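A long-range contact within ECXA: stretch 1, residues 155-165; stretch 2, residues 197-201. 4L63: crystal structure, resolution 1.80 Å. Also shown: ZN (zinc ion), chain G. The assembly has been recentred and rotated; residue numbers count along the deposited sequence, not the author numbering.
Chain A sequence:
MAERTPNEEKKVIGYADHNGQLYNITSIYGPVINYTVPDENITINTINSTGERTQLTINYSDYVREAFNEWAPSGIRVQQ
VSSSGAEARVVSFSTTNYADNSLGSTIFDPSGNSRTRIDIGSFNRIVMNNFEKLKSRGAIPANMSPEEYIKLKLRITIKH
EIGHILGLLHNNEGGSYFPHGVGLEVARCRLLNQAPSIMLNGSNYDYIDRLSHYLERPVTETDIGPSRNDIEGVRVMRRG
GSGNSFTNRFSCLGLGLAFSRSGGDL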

# COMPACT_ATOMS: atom_id res chain seq x y z
N ARG A 155 9.11 8.60 -30.94
CA ARG A 155 8.71 9.29 -29.71
C ARG A 155 8.96 8.42 -28.49
O ARG A 155 9.54 8.87 -27.51
CB ARG A 155 7.24 9.69 -29.75
CG ARG A 155 6.91 10.74 -30.79
CD ARG A 155 5.46 11.17 -30.71
NE ARG A 155 5.14 12.14 -31.75
CZ ARG A 155 5.37 13.45 -31.65
NH1 ARG A 155 5.04 14.26 -32.65
NH2 ARG A 155 5.92 13.95 -30.56
N ILE A 156 8.51 7.17 -28.56
CA ILE A 156 8.78 6.18 -27.52
C ILE A 156 10.27 6.11 -27.22
O ILE A 156 10.68 6.20 -26.06
CB ILE A 156 8.29 4.78 -27.92
CG1 ILE A 156 6.77 4.77 -28.07
CG2 ILE A 156 8.74 3.74 -26.90
CD1 ILE A 156 6.20 3.43 -28.50
N THR A 157 11.08 5.96 -28.26
CA THR A 157 12.53 5.88 -28.11
C THR A 157 13.09 7.12 -27.43
O THR A 157 13.90 7.01 -26.51
CB THR A 157 13.23 5.70 -29.48
OG1 THR A 157 12.78 4.48 -30.09
CG2 THR A 157 14.74 5.63 -29.29
N ILE A 158 12.65 8.30 -27.88
CA ILE A 158 13.11 9.56 -27.30
C ILE A 158 12.63 9.73 -25.86
O ILE A 158 13.43 10.05 -24.98
CB ILE A 158 12.67 10.76 -28.16
CG1 ILE A 158 13.40 10.73 -29.51
CG2 ILE A 158 12.94 12.06 -27.44
CD1 ILE A 158 13.22 11.98 -30.35
N LYS A 159 11.35 9.51 -25.61
CA LYS A 159 10.81 9.57 -24.24
C LYS A 159 11.52 8.61 -23.30
O LYS A 159 11.84 8.96 -22.16
CB LYS A 159 9.31 9.27 -24.25
CG LYS A 159 8.48 10.33 -24.95
CD LYS A 159 7.06 9.87 -25.15
CE LYS A 159 6.36 10.74 -26.17
NZ LYS A 159 4.89 10.57 -26.09
N HIS A 160 11.78 7.39 -23.78
CA HIS A 160 12.53 6.39 -23.02
C HIS A 160 13.93 6.90 -22.69
O HIS A 160 14.38 6.80 -21.55
CB HIS A 160 12.59 5.08 -23.81
CG HIS A 160 13.42 4.01 -23.18
ND1 HIS A 160 12.91 3.09 -22.29
CD2 HIS A 160 14.74 3.71 -23.32
CE1 HIS A 160 13.88 2.27 -21.91
NE2 HIS A 160 15.00 2.63 -22.52
N GLU A 161 14.62 7.47 -23.67
CA GLU A 161 15.97 7.99 -23.45
C GLU A 161 15.97 9.19 -22.49
O GLU A 161 16.90 9.35 -21.70
CB GLU A 161 16.63 8.36 -24.78
CG GLU A 161 16.90 7.16 -25.70
CD GLU A 161 17.56 5.97 -25.00
OE1 GLU A 161 18.55 6.17 -24.28
OE2 GLU A 161 17.07 4.83 -25.18
N ILE A 162 14.92 10.02 -22.55
CA ILE A 162 14.73 11.10 -21.57
C ILE A 162 14.68 10.56 -20.14
O ILE A 162 15.22 11.16 -19.21
CB ILE A 162 13.41 11.89 -21.81
CG1 ILE A 162 13.29 12.40 -23.25
CG2 ILE A 162 13.30 13.05 -20.84
CD1 ILE A 162 14.25 13.49 -23.60
N GLY A 163 14.02 9.42 -19.97
CA GLY A 163 13.99 8.75 -18.68
C GLY A 163 15.39 8.53 -18.15
O GLY A 163 15.67 8.77 -16.97
N HIS A 164 16.29 8.09 -19.03
CA HIS A 164 17.69 7.85 -18.68
C HIS A 164 18.41 9.16 -18.34
O HIS A 164 19.20 9.21 -17.40
CB HIS A 164 18.40 7.14 -19.83
CG HIS A 164 18.03 5.70 -19.98
ND1 HIS A 164 17.88 4.86 -18.89
CD2 HIS A 164 17.79 4.94 -21.07
CE1 HIS A 164 17.55 3.65 -19.32
NE2 HIS A 164 17.49 3.67 -20.63
N ILE A 165 18.15 10.20 -19.12
CA ILE A 165 18.70 11.53 -18.84
C ILE A 165 18.33 11.94 -17.41
O ILE A 165 19.14 12.50 -16.68
CB ILE A 165 18.18 12.60 -19.82
CG1 ILE A 165 18.73 12.35 -21.23
CG2 ILE A 165 18.60 14.00 -19.37
CD1 ILE A 165 20.22 12.47 -21.32
N SER A 197 5.55 0.86 -17.24
CA SER A 197 6.58 1.88 -17.32
C SER A 197 7.11 1.99 -18.75
O SER A 197 7.20 0.99 -19.46
CB SER A 197 7.72 1.57 -16.35
OG SER A 197 8.79 2.50 -16.49
N ILE A 198 7.45 3.20 -19.16
CA ILE A 198 8.07 3.40 -20.46
C ILE A 198 9.57 3.09 -20.36
O ILE A 198 10.30 3.12 -21.35
CB ILE A 198 7.82 4.84 -20.96
CG1 ILE A 198 8.10 4.94 -22.47
CG2 ILE A 198 8.60 5.85 -20.12
CD1 ILE A 198 7.54 6.19 -23.12
N MET A 199 10.02 2.76 -19.15
CA MET A 199 11.42 2.36 -18.94
C MET A 199 11.58 0.85 -18.84
O MET A 199 12.58 0.36 -18.30
CB MET A 199 11.99 3.01 -17.68
CG MET A 199 11.84 4.52 -17.65
SD MET A 199 12.60 5.28 -19.10
CE MET A 199 14.34 4.84 -18.88
N LEU A 200 10.59 0.11 -19.33
CA LEU A 200 10.73 -1.34 -19.49
C LEU A 200 12.01 -1.64 -20.25
O LEU A 200 12.37 -0.91 -21.18
CB LEU A 200 9.53 -1.93 -20.24
CG LEU A 200 8.20 -1.98 -19.49
CD1 LEU A 200 7.15 -2.66 -20.36
CD2 LEU A 200 8.36 -2.67 -18.15
N ASN A 201 12.71 -2.69 -19.85
CA ASN A 201 13.91 -3.12 -20.56
C ASN A 201 13.50 -3.66 -21.93
O ASN A 201 12.76 -4.63 -22.03
CB ASN A 201 14.66 -4.17 -19.75
CG ASN A 201 16.08 -4.39 -20.24
OD1 ASN A 201 16.34 -4.34 -21.44
ND2 ASN A 201 17.00 -4.63 -19.31
ZN ZN G . 16.98 2.07 -22.04
O HOH W 1 18.23 2.70 -24.11

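A single methyl group, CE of Met199, lies over the faces of two zinc-binding histidines at once, 4.1 Å from the centroid of the His160 ring and 3.6 Å from that of His164. The arrangement illustrates a general principle: a metal site is shaped by the residues that pack around its ligands as well as by the ligands themselves. His160 and His164, one helical turn apart, bind ZN through their NE2 atoms at 2.1 and 2.2 Å; water 1 lies 2.5 Å from ZN and donates a hydrogen bond to Glu161 OE2, and one further ligand comes from elsewhere in the structure.

The loop also fixes His160 by its other nitrogen. His160 ND1 donates a nearly linear hydrogen bond of 2.8 Å to Ile198 O, which leaves NE2 free for the metal. That carbonyl belongs to a type I turn from Ser197 to Leu200, within which Met199 N donates to Ser197 OG.

Met199 leaves its backbone sideways, and three m rotamers curl its flexible chain back to the helix. There Met199 SD rests 3.8 Å from Gly163 CA; a CB on this glycine would clash with the sulfur. Ile198 points toward the helix, where its CD1 packs 3.7 Å from Lys159 CB, so that the lysine contributes aliphatic surface while its end leads away. Together the stretches bury 323 Å².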